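Local coordinates for esterase family protein (Staphylococcus aureus, PDB 7L0A) that probably hydrolyses S-formylglutathione to formate and glutathione, as a serine esterase of the esterase D family with the alpha/beta-hydrolase fold, at residues Leu14-Leu27 with Gly96-Val110. Sequence-based numbering, arbitrary orientation. Where two conformers were deposited one is given.
Sequences LNYHSPTIGMHQNL and GHSYYDYILEVYDYV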
ATOM      1  N   LEU B  14      -1.867   4.632   0.656  0.69 13.16           N
ATOM      2  CA  LEU B  14      -1.146   4.382   1.894  0.69 14.02           C
ATOM      3  C   LEU B  14      -0.997   5.668   2.691  0.69 17.10           C
ATOM      4  O   LEU B  14      -0.539   6.679   2.158  0.69 16.76           O
ATOM      5  CB  LEU B  14       0.239   3.777   1.561  0.69 19.23           C
ATOM      6  CG  LEU B  14       1.170   3.260   2.650  0.69 17.51           C
ATOM      7  CD1 LEU B  14       2.042   2.162   2.043  0.69 18.09           C
ATOM      8  CD2 LEU B  14       2.026   4.370   3.253  0.69 18.15           C
ATOM      9  N   ASN B  15      -1.368   5.617   3.970  0.69 13.75           N
ATOM     10  CA  ASN B  15      -1.242   6.727   4.921  0.69 14.53           C
ATOM     11  C   ASN B  15      -0.264   6.262   5.986  0.69 13.34           C
ATOM     12  O   ASN B  15      -0.503   5.254   6.642  0.69 15.59           O
ATOM     13  CB  ASN B  15      -2.610   7.068   5.526  0.69 14.49           C
ATOM     14  CG  ASN B  15      -2.587   8.258   6.445  0.69 22.55           C
ATOM     15  OD1 ASN B  15      -1.638   8.477   7.175  0.69 31.96           O
ATOM     16  ND2 ASN B  15      -3.671   9.018   6.440  0.69 30.86           N
ATOM     17  N   TYR B  16       0.852   6.971   6.150  1.00 13.81           N
ATOM     18  CA  TYR B  16       1.864   6.518   7.100  1.00 14.16           C
ATOM     19  C   TYR B  16       2.443   7.726   7.820  1.00 15.48           C
ATOM     20  O   TYR B  16       2.336   8.851   7.350  1.00 15.64           O
ATOM     21  CB  TYR B  16       2.986   5.691   6.421  1.00 13.15           C
ATOM     22  CG  TYR B  16       4.008   6.477   5.648  1.00 13.56           C
ATOM     23  CD1 TYR B  16       3.679   7.179   4.473  1.00 17.27           C
ATOM     24  CD2 TYR B  16       5.292   6.583   6.126  1.00 17.87           C
ATOM     25  CE1 TYR B  16       4.654   7.931   3.796  1.00 15.86           C
ATOM     26  CE2 TYR B  16       6.243   7.337   5.471  1.00 17.32           C
ATOM     27  CZ  TYR B  16       5.925   8.010   4.319  1.00 14.39           C
ATOM     28  OH  TYR B  16       6.872   8.767   3.658  1.00 19.48           O
ATOM     29  N   HIS B  17       3.027   7.480   8.988  1.00 16.24           N
ATOM     30  CA  HIS B  17       3.799   8.516   9.670  1.00 14.60           C
ATOM     31  C   HIS B  17       5.218   8.579   9.103  1.00 14.36           C
ATOM     32  O   HIS B  17       5.946   7.589   9.106  1.00 15.34           O
ATOM     33  CB  HIS B  17       3.855   8.245  11.172  1.00 14.20           C
ATOM     34  CG  HIS B  17       4.572   9.316  11.920  1.00 18.91           C
ATOM     35  ND1 HIS B  17       5.932   9.289  12.134  1.00 27.85           N
ATOM     36  CD2 HIS B  17       4.119  10.460  12.470  1.00 23.66           C
ATOM     37  CE1 HIS B  17       6.282  10.367  12.813  1.00 22.55           C
ATOM     38  NE2 HIS B  17       5.202  11.098  13.020  1.00 26.82           N
ATOM     39  N   SER B  18       5.592   9.736   8.574  1.00 14.66           N
ATOM     40  CA  SER B  18       6.905   9.952   7.989  1.00 14.93           C
ATOM     41  C   SER B  18       7.904  10.377   9.055  1.00 15.06           C
ATOM     42  O   SER B  18       7.707  11.426   9.676  1.00 16.65           O
ATOM     43  CB  SER B  18       6.820  11.035   6.934  1.00 18.23           C
ATOM     44  OG  SER B  18       8.091  11.472   6.531  1.00 16.48           O
ATOM     45  N   PRO B  19       8.946   9.569   9.322  1.00 16.07           N
ATOM     46  CA  PRO B  19      10.014  10.007  10.251  1.00 17.82           C
ATOM     47  C   PRO B  19      10.694  11.281   9.804  1.00 21.99           C
ATOM     48  O   PRO B  19      11.075  12.111  10.650  1.00 19.57           O
ATOM     49  CB  PRO B  19      10.984   8.825  10.248  1.00 19.94           C
ATOM     50  CG  PRO B  19      10.246   7.664   9.669  1.00 28.33           C
ATOM     51  CD  PRO B  19       9.145   8.209   8.779  1.00 16.33           C
ATOM     52  N   THR B  20      10.822  11.485   8.490  1.00 16.27           N
ATOM     53  CA  THR B  20      11.549  12.644   7.984  1.00 15.86           C
ATOM     54  C   THR B  20      10.763  13.924   8.182  1.00 17.72           C
ATOM     55  O   THR B  20      11.296  14.905   8.702  1.00 20.75           O
ATOM     56  CB  THR B  20      11.874  12.431   6.515  1.00 17.22           C
ATOM     57  OG1 THR B  20      12.689  11.272   6.376  1.00 17.46           O
ATOM     58  CG2 THR B  20      12.599  13.645   5.945  1.00 21.29           C
ATOM     59  N   ILE B  21       9.484  13.926   7.793  1.00 16.49           N
ATOM     60  CA  ILE B  21       8.650  15.115   7.937  1.00 18.48           C
ATOM     61  C   ILE B  21       8.157  15.252   9.358  1.00 21.66           C
ATOM     62  O   ILE B  21       7.958  16.367   9.842  1.00 20.27           O
ATOM     63  CB  ILE B  21       7.477  15.051   6.931  1.00 21.30           C
ATOM     64  CG1 ILE B  21       8.037  15.021   5.501  1.00 26.15           C
ATOM     65  CG2 ILE B  21       6.533  16.259   7.125  1.00 27.72           C
ATOM     66  CD1 ILE B  21       8.762  16.289   5.069  1.00 22.51           C
ATOM     67  N   GLY B  22       7.967  14.139  10.052  1.00 17.68           N
ATOM     68  CA  GLY B  22       7.438  14.159  11.386  1.00 18.80           C
ATOM     69  C   GLY B  22       5.944  14.254  11.478  1.00 24.02           C
ATOM     70  O   GLY B  22       5.426  14.586  12.547  1.00 22.43           O
ATOM     71  N   MET B  23       5.229  13.958  10.395  1.00 19.13           N
ATOM     72  CA  MET B  23       3.776  13.921  10.428  1.00 18.24           C
ATOM     73  C   MET B  23       3.301  12.905   9.405  1.00 16.01           C
ATOM     74  O   MET B  23       4.102  12.305   8.676  1.00 17.45           O
ATOM     75  CB  MET B  23       3.144  15.285  10.161  1.00 24.19           C
ATOM     76  CG  MET B  23       3.623  15.969   8.935  1.00 36.18           C
ATOM     77  SD  MET B  23       2.920  17.641   8.843  1.00 33.74           S
ATOM     78  CE  MET B  23       1.230  17.196   8.459  1.00 39.22           C
ATOM     79  N   HIS B  24       1.990  12.699   9.363  1.00 17.94           N
ATOM     80  CA  HIS B  24       1.438  11.730   8.436  1.00 15.75           C
ATOM     81  C   HIS B  24       1.468  12.259   7.010  1.00 15.88           C
ATOM     82  O   HIS B  24       1.329  13.467   6.758  1.00 16.76           O
ATOM     83  CB  HIS B  24       0.024  11.400   8.847  1.00 17.29           C
ATOM     84  CG  HIS B  24      -0.075  10.763  10.195  1.00 21.93           C
ATOM     85  ND1 HIS B  24      -0.477  11.462  11.306  1.00 24.42           N
ATOM     86  CD2 HIS B  24       0.204   9.505  10.612  1.00 29.99           C
ATOM     87  CE1 HIS B  24      -0.488  10.656  12.341  1.00 27.93           C
ATOM     88  NE2 HIS B  24      -0.051   9.465  11.959  1.00 27.14           N
ATOM     89  N   GLN B  25       1.672  11.321   6.078  1.00 13.59           N
ATOM     90  CA  GLN B  25       1.745  11.594   4.658  1.00 15.07           C
ATOM     91  C   GLN B  25       0.986  10.512   3.917  1.00 16.06           C
ATOM     92  O   GLN B  25       0.976   9.351   4.344  1.00 16.61           O
ATOM     93  CB  GLN B  25       3.173  11.629   4.128  1.00 14.88           C
ATOM     94  CG  GLN B  25       3.994  12.792   4.632  1.00 16.34           C
ATOM     95  CD  GLN B  25       3.469  14.125   4.164  1.00 21.37           C
ATOM     96  OE1 GLN B  25       3.374  14.392   2.972  1.00 29.25           O
ATOM     97  NE2 GLN B  25       3.126  14.990   5.113  1.00 38.07           N
ATOM     98  N   ASN B  26       0.365  10.902   2.814  1.00 17.48           N
ATOM     99  CA  ASN B  26      -0.320   9.956   1.937  1.00 14.69           C
ATOM    100  C   ASN B  26       0.514   9.664   0.699  1.00 13.41           C
ATOM    101  O   ASN B  26       1.171  10.557   0.146  1.00 17.35           O
ATOM    102  CB  ASN B  26      -1.690  10.484   1.503  1.00 14.64           C
ATOM    103  CG  ASN B  26      -2.667  10.540   2.627  1.00 20.19           C
ATOM    104  OD1 ASN B  26      -2.812   9.585   3.359  1.00 26.88           O
ATOM    105  ND2 ASN B  26      -3.368  11.650   2.765  1.00 24.47           N
ATOM    106  N   LEU B  27       0.450   8.409   0.254  1.00 12.51           N
ATOM    107  CA  LEU B  27       1.091   7.945  -0.956  1.00 13.72           C
ATOM    108  C   LEU B  27       0.047   7.219  -1.801  1.00 14.91           C
ATOM    109  O   LEU B  27      -0.809   6.506  -1.280  1.00 17.29           O
ATOM    110  CB  LEU B  27       2.233   6.933  -0.732  1.00 17.95           C
ATOM    111  CG  LEU B  27       3.295   7.163   0.291  1.00 19.82           C
ATOM    112  CD1 LEU B  27       4.179   5.904   0.375  1.00 22.35           C
ATOM    113  CD2 LEU B  27       4.166   8.378  -0.086  1.00 24.52           C
ATOM    114  N   GLY B  96      17.954  17.880   6.429  1.00 25.08           N
ATOM    115  CA  GLY B  96      17.699  16.517   6.810  1.00 25.87           C
ATOM    116  C   GLY B  96      16.237  16.161   6.924  1.00 20.74           C
ATOM    117  O   GLY B  96      15.904  14.978   6.994  1.00 22.81           O
ATOM    118  N   HIS B  97      15.357  17.164   6.966  1.00 21.58           N
ATOM    119  CA  HIS B  97      13.928  16.930   7.135  1.00 21.83           C
ATOM    120  C   HIS B  97      13.128  17.605   6.041  1.00 21.22           C
ATOM    121  O   HIS B  97      11.945  17.908   6.246  1.00 21.44           O
ATOM    122  CB  HIS B  97      13.483  17.435   8.498  1.00 27.38           C
ATOM    123  CG  HIS B  97      14.194  16.765   9.623  1.00 29.81           C
ATOM    124  ND1 HIS B  97      13.696  15.645  10.247  1.00 25.22           N
ATOM    125  CD2 HIS B  97      15.393  17.016  10.198  1.00 26.89           C
ATOM    126  CE1 HIS B  97      14.537  15.256  11.188  1.00 29.96           C
ATOM    127  NE2 HIS B  97      15.581  16.065  11.172  1.00 26.55           N
ATOM    128  N   SER B  98      13.745  17.850   4.899  0.69 20.91           N
ATOM    129  CA  SER B  98      13.167  18.644   3.825  0.69 19.30           C
ATOM    130  C   SER B  98      12.738  17.741   2.672  0.69 17.67           C
ATOM    131  O   SER B  98      12.929  16.522   2.708  0.69 19.43           O
ATOM    132  CB  SER B  98      14.174  19.696   3.355  0.69 24.47           C
ATOM    133  OG  SER B  98      14.450  20.669   4.373  0.69 21.20           O
ATOM    134  N   TYR B  99      12.141  18.371   1.650  1.00 20.46           N
ATOM    135  CA  TYR B  99      11.698  17.708   0.421  1.00 17.17           C
ATOM    136  C   TYR B  99      12.668  16.659  -0.091  1.00 18.57           C
ATOM    137  O   TYR B  99      12.258  15.527  -0.393  1.00 19.24           O
ATOM    138  CB  TYR B  99      11.472  18.807  -0.656  1.00 21.52           C
ATOM    139  CG  TYR B  99      11.150  18.297  -2.043  1.00 16.40           C
ATOM    140  CD1 TYR B  99       9.889  17.838  -2.334  1.00 18.44           C
ATOM    141  CD2 TYR B  99      12.087  18.304  -3.047  1.00 19.14           C
ATOM    142  CE1 TYR B  99       9.571  17.343  -3.580  1.00 19.13           C
ATOM    143  CE2 TYR B  99      11.790  17.802  -4.308  1.00 24.16           C
ATOM    144  CZ  TYR B  99      10.512  17.351  -4.571  1.00 23.39           C
ATOM    145  OH  TYR B  99      10.195  16.874  -5.832  1.00 23.35           O
ATOM    146  N   TYR B 100      13.943  17.029  -0.228  1.00 19.03           N
ATOM    147  CA  TYR B 100      14.961  16.106  -0.722  1.00 17.81           C
ATOM    148  C   TYR B 100      14.993  14.831   0.112  1.00 20.88           C
ATOM    149  O   TYR B 100      14.895  13.719  -0.424  1.00 18.44           O
ATOM    150  CB  TYR B 100      16.327  16.794  -0.704  1.00 18.07           C
ATOM    151  CG  TYR B 100      17.490  15.973  -1.143  1.00 20.12           C
ATOM    152  CD1 TYR B 100      17.810  15.832  -2.492  1.00 25.98           C
ATOM    153  CD2 TYR B 100      18.295  15.360  -0.213  1.00 29.97           C
ATOM    154  CE1 TYR B 100      18.931  15.090  -2.876  1.00 25.08           C
ATOM    155  CE2 TYR B 100      19.380  14.595  -0.593  1.00 35.09           C
ATOM    156  CZ  TYR B 100      19.685  14.467  -1.928  1.00 37.62           C
ATOM    157  OH  TYR B 100      20.780  13.715  -2.294  1.00 51.09           O
ATOM    158  N   ASP B 101      15.066  14.978   1.443  1.00 15.58           N
ATOM    159  CA  ASP B 101      15.174  13.825   2.321  1.00 16.65           C
ATOM    160  C   ASP B 101      13.893  13.007   2.290  1.00 15.48           C
ATOM    161  O   ASP B 101      13.930  11.772   2.382  1.00 16.28           O
ATOM    162  CB  ASP B 101      15.477  14.297   3.727  1.00 20.23           C
ATOM    163  CG  ASP B 101      16.611  15.329   3.739  1.00 27.02           C
ATOM    164  OD1 ASP B 101      17.781  14.882   3.631  1.00 28.17           O
ATOM    165  OD2 ASP B 101      16.333  16.562   3.791  1.00 23.86           O
ATOM    166  N   TYR B 102      12.760  13.696   2.204  1.00 17.15           N
ATOM    167  CA  TYR B 102      11.464  13.028   2.221  1.00 14.99           C
ATOM    168  C   TYR B 102      11.262  12.162   0.984  1.00 14.91           C
ATOM    169  O   TYR B 102      10.808  11.013   1.094  1.00 16.07           O
ATOM    170  CB  TYR B 102      10.357  14.074   2.346  1.00 17.23           C
ATOM    171  CG  TYR B 102       8.968  13.575   2.075  1.00 14.28           C
ATOM    172  CD1 TYR B 102       8.397  12.558   2.833  1.00 17.22           C
ATOM    173  CD2 TYR B 102       8.237  14.085   1.004  1.00 14.68           C
ATOM    174  CE1 TYR B 102       7.109  12.108   2.556  1.00 15.64           C
ATOM    175  CE2 TYR B 102       6.963  13.623   0.716  1.00 18.03           C
ATOM    176  CZ  TYR B 102       6.425  12.642   1.499  1.00 15.90           C
ATOM    177  OH  TYR B 102       5.136  12.181   1.218  1.00 18.08           O
ATOM    178  N   ILE B 103      11.564  12.692  -0.205  1.00 16.47           N
ATOM    179  CA  ILE B 103      11.398  11.878  -1.396  1.00 16.47           C
ATOM    180  C   ILE B 103      12.317  10.653  -1.338  1.00 17.29           C
ATOM    181  O   ILE B 103      11.925   9.549  -1.745  1.00 14.82           O
ATOM    182  CB  ILE B 103      11.624  12.703  -2.677  1.00 16.70           C
ATOM    183  CG1 ILE B 103      10.562  13.790  -2.827  1.00 17.27           C
ATOM    184  CG2 ILE B 103      11.527  11.793  -3.918  1.00 17.11           C
ATOM    185  CD1 ILE B 103       9.150  13.280  -2.811  1.00 18.98           C
ATOM    186  N   LEU B 104      13.512  10.797  -0.767  1.00 16.78           N
ATOM    187  CA  LEU B 104      14.405   9.646  -0.652  1.00 15.38           C
ATOM    188  C   LEU B 104      13.880   8.651   0.379  1.00 14.71           C
ATOM    189  O   LEU B 104      14.068   7.442   0.225  1.00 16.90           O
ATOM    190  CB  LEU B 104      15.822  10.106  -0.334  1.00 15.02           C
ATOM    191  CG  LEU B 104      16.464  10.840  -1.507  1.00 22.79           C
ATOM    192  CD1 LEU B 104      17.815  11.375  -1.081  1.00 23.75           C
ATOM    193  CD2 LEU B 104      16.636   9.967  -2.732  1.00 26.88           C
ATOM    194  N   GLU B 105      13.210   9.136   1.425  1.00 14.59           N
ATOM    195  CA  GLU B 105      12.537   8.245   2.363  1.00 14.39           C
ATOM    196  C   GLU B 105      11.437   7.457   1.666  1.00 16.25           C
ATOM    197  O   GLU B 105      11.318   6.240   1.869  1.00 16.37           O
ATOM    198  CB  GLU B 105      11.961   9.053   3.523  1.00 16.14           C
ATOM    199  CG  GLU B 105      10.963   8.237   4.369  1.00 19.50           C
ATOM    200  CD  GLU B 105      10.213   9.086   5.366  1.00 17.82           C
ATOM    201  OE1 GLU B 105       9.030   9.300   5.167  1.00 19.94           O
ATOM    202  OE2 GLU B 105      10.866   9.617   6.321  1.00 19.87           O
ATOM    203  N   VAL B 106      10.607   8.133   0.861  1.00 14.54           N
ATOM    204  CA  VAL B 106       9.541   7.425   0.150  1.00 15.20           C
ATOM    205  C   VAL B 106      10.154   6.334  -0.722  1.00 14.85           C
ATOM    206  O   VAL B 106       9.690   5.182  -0.733  1.00 15.84           O
ATOM    207  CB  VAL B 106       8.681   8.392  -0.683  1.00 14.82           C
ATOM    208  CG1 VAL B 106       7.707   7.619  -1.530  1.00 16.00           C
ATOM    209  CG2 VAL B 106       7.936   9.358   0.225  1.00 16.47           C
ATOM    210  N   TYR B 107      11.208   6.688  -1.461  1.00 14.66           N
ATOM    211  CA  TYR B 107      11.906   5.725  -2.301  1.00 14.72           C
ATOM    212  C   TYR B 107      12.327   4.505  -1.486  1.00 13.90           C
ATOM    213  O   TYR B 107      12.035   3.356  -1.861  1.00 14.67           O
ATOM    214  CB  TYR B 107      13.129   6.382  -2.966  1.00 14.54           C
ATOM    215  CG  TYR B 107      13.881   5.436  -3.876  1.00 16.43           C
ATOM    216  CD1 TYR B 107      14.751   4.470  -3.357  1.00 16.82           C
ATOM    217  CD2 TYR B 107      13.713   5.487  -5.254  1.00 15.54           C
ATOM    218  CE1 TYR B 107      15.392   3.560  -4.214  1.00 18.51           C
ATOM    219  CE2 TYR B 107      14.379   4.615  -6.106  1.00 20.10           C
ATOM    220  CZ  TYR B 107      15.205   3.651  -5.586  1.00 25.13           C
ATOM    221  OH  TYR B 107      15.845   2.756  -6.427  1.00 20.87           O
ATOM    222  N   ASP B 108      12.998   4.739  -0.360  1.00 15.89           N
ATOM    223  CA  ASP B 108      13.518   3.636   0.438  1.00 15.44           C
ATOM    224  C   ASP B 108      12.376   2.785   0.986  1.00 16.99           C
ATOM    225  O   ASP B 108      12.428   1.552   0.914  1.00 18.91           O
ATOM    226  CB  ASP B 108      14.391   4.180   1.565  1.00 16.33           C
ATOM    227  CG  ASP B 108      15.760   4.654   1.084  1.00 24.15           C
ATOM    228  OD1 ASP B 108      16.132   4.405  -0.088  1.00 26.48           O
ATOM    229  OD2 ASP B 108      16.468   5.287   1.904  1.00 22.43           O
ATOM    230  N   TYR B 109      11.333   3.430   1.531  1.00 14.24           N
ATOM    231  CA  TYR B 109      10.225   2.718   2.163  1.00 15.05           C
ATOM    232  C   TYR B 109       9.501   1.815   1.161  1.00 15.18           C
ATOM    233  O   TYR B 109       9.274   0.624   1.415  1.00 15.39           O
ATOM    234  CB  TYR B 109       9.273   3.754   2.779  1.00 14.74           C
ATOM    235  CG  TYR B 109       8.042   3.265   3.503  1.00 15.42           C
ATOM    236  CD1 TYR B 109       8.092   2.210   4.417  1.00 15.31           C
ATOM    237  CD2 TYR B 109       6.830   3.902   3.309  1.00 19.09           C
ATOM    238  CE1 TYR B 109       6.969   1.782   5.079  1.00 18.34           C
ATOM    239  CE2 TYR B 109       5.692   3.479   3.965  1.00 20.58           C
ATOM    240  CZ  TYR B 109       5.782   2.426   4.867  1.00 20.11           C
ATOM    241  OH  TYR B 109       4.637   2.022   5.533  1.00 23.37           O
ATOM    242  N   VAL B 110       9.159   2.360  -0.010  1.00 14.78           N
ATOM    243  CA  VAL B 110       8.367   1.540  -0.932  1.00 13.96           C
ATOM    244  C   VAL B 110       9.210   0.432  -1.534  1.00 16.24           C
ATOM    245  O   VAL B 110       8.681  -0.628  -1.876  1.00 16.54           O
ATOM    246  CB  VAL B 110       7.699   2.389  -2.028  1.00 13.43           C
ATOM    247  CG1 VAL B 110       6.731   3.394  -1.373  1.00 16.89           C
ATOM    248  CG2 VAL B 110       8.681   3.073  -2.966  1.00 14.06           C
TER
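Glu105 of helix 99-113 points its carboxylate at Tyr16, Ser18 and Thr20 of the 14-27 hairpin. CG lies anti to the backbone N (chi1 166°) and the chain stays extended beyond it, which carries the buried carboxylate up to the turn. Glu105 OE1 receives Tyr16 OH on its anti lone pair and Ser18 OG on its syn lone pair, each at 2.7 Å. Glu105 OE2 receives the backbone N of Thr20 at 2.9 Å on its syn lone pair. These three bonds hold the carboxylate's rotation and would probably stabilise its negative charge. Thr20 OG1 also lies 2.5 Å from Glu105 OE2, a very short distance whose exact value is doubtful. Ser18 OG accepts from Ile21 N, in an ST motif, while donating to Glu105 OE1, so the hydroxyl is engaged both as donor and as acceptor.

Nearer the helix start, His97 ND1 donates to the carbonyl O of Thr20 at 2.9 Å. The oxygen lies in the imidazole plane, and the N-H meets one of its lone pairs.

Apolar packing runs along the same helix face. Ile21 CG1 leans on Tyr102 CD1 at 3.6 Å, and Thr20 CG2 rests on Asp101 CB. Tyr109 CE2 sits over one face of the Tyr16 ring, toward its rim, with the planes inclined at 31°. Leu14 CD2 meets the Tyr109 ring at its edge. Leu27 spreads its two methyls, CD2 to Val106 CG1 at 3.9 Å and CD1 to Val110 CG1.

The contact lays helix 99-113 against the hairpin of strands 9-17 and 24-32, at the edge of this chain's sheet, which an antiparallel strand of the second subunit continues beside Leu14 and Asn15. Tyr102 OH hydrogen-bonds to Asn84 O, and Val106 packs on strands 49-53 and 79-83. Tyr109 stacks on Phe38 of the second subunit.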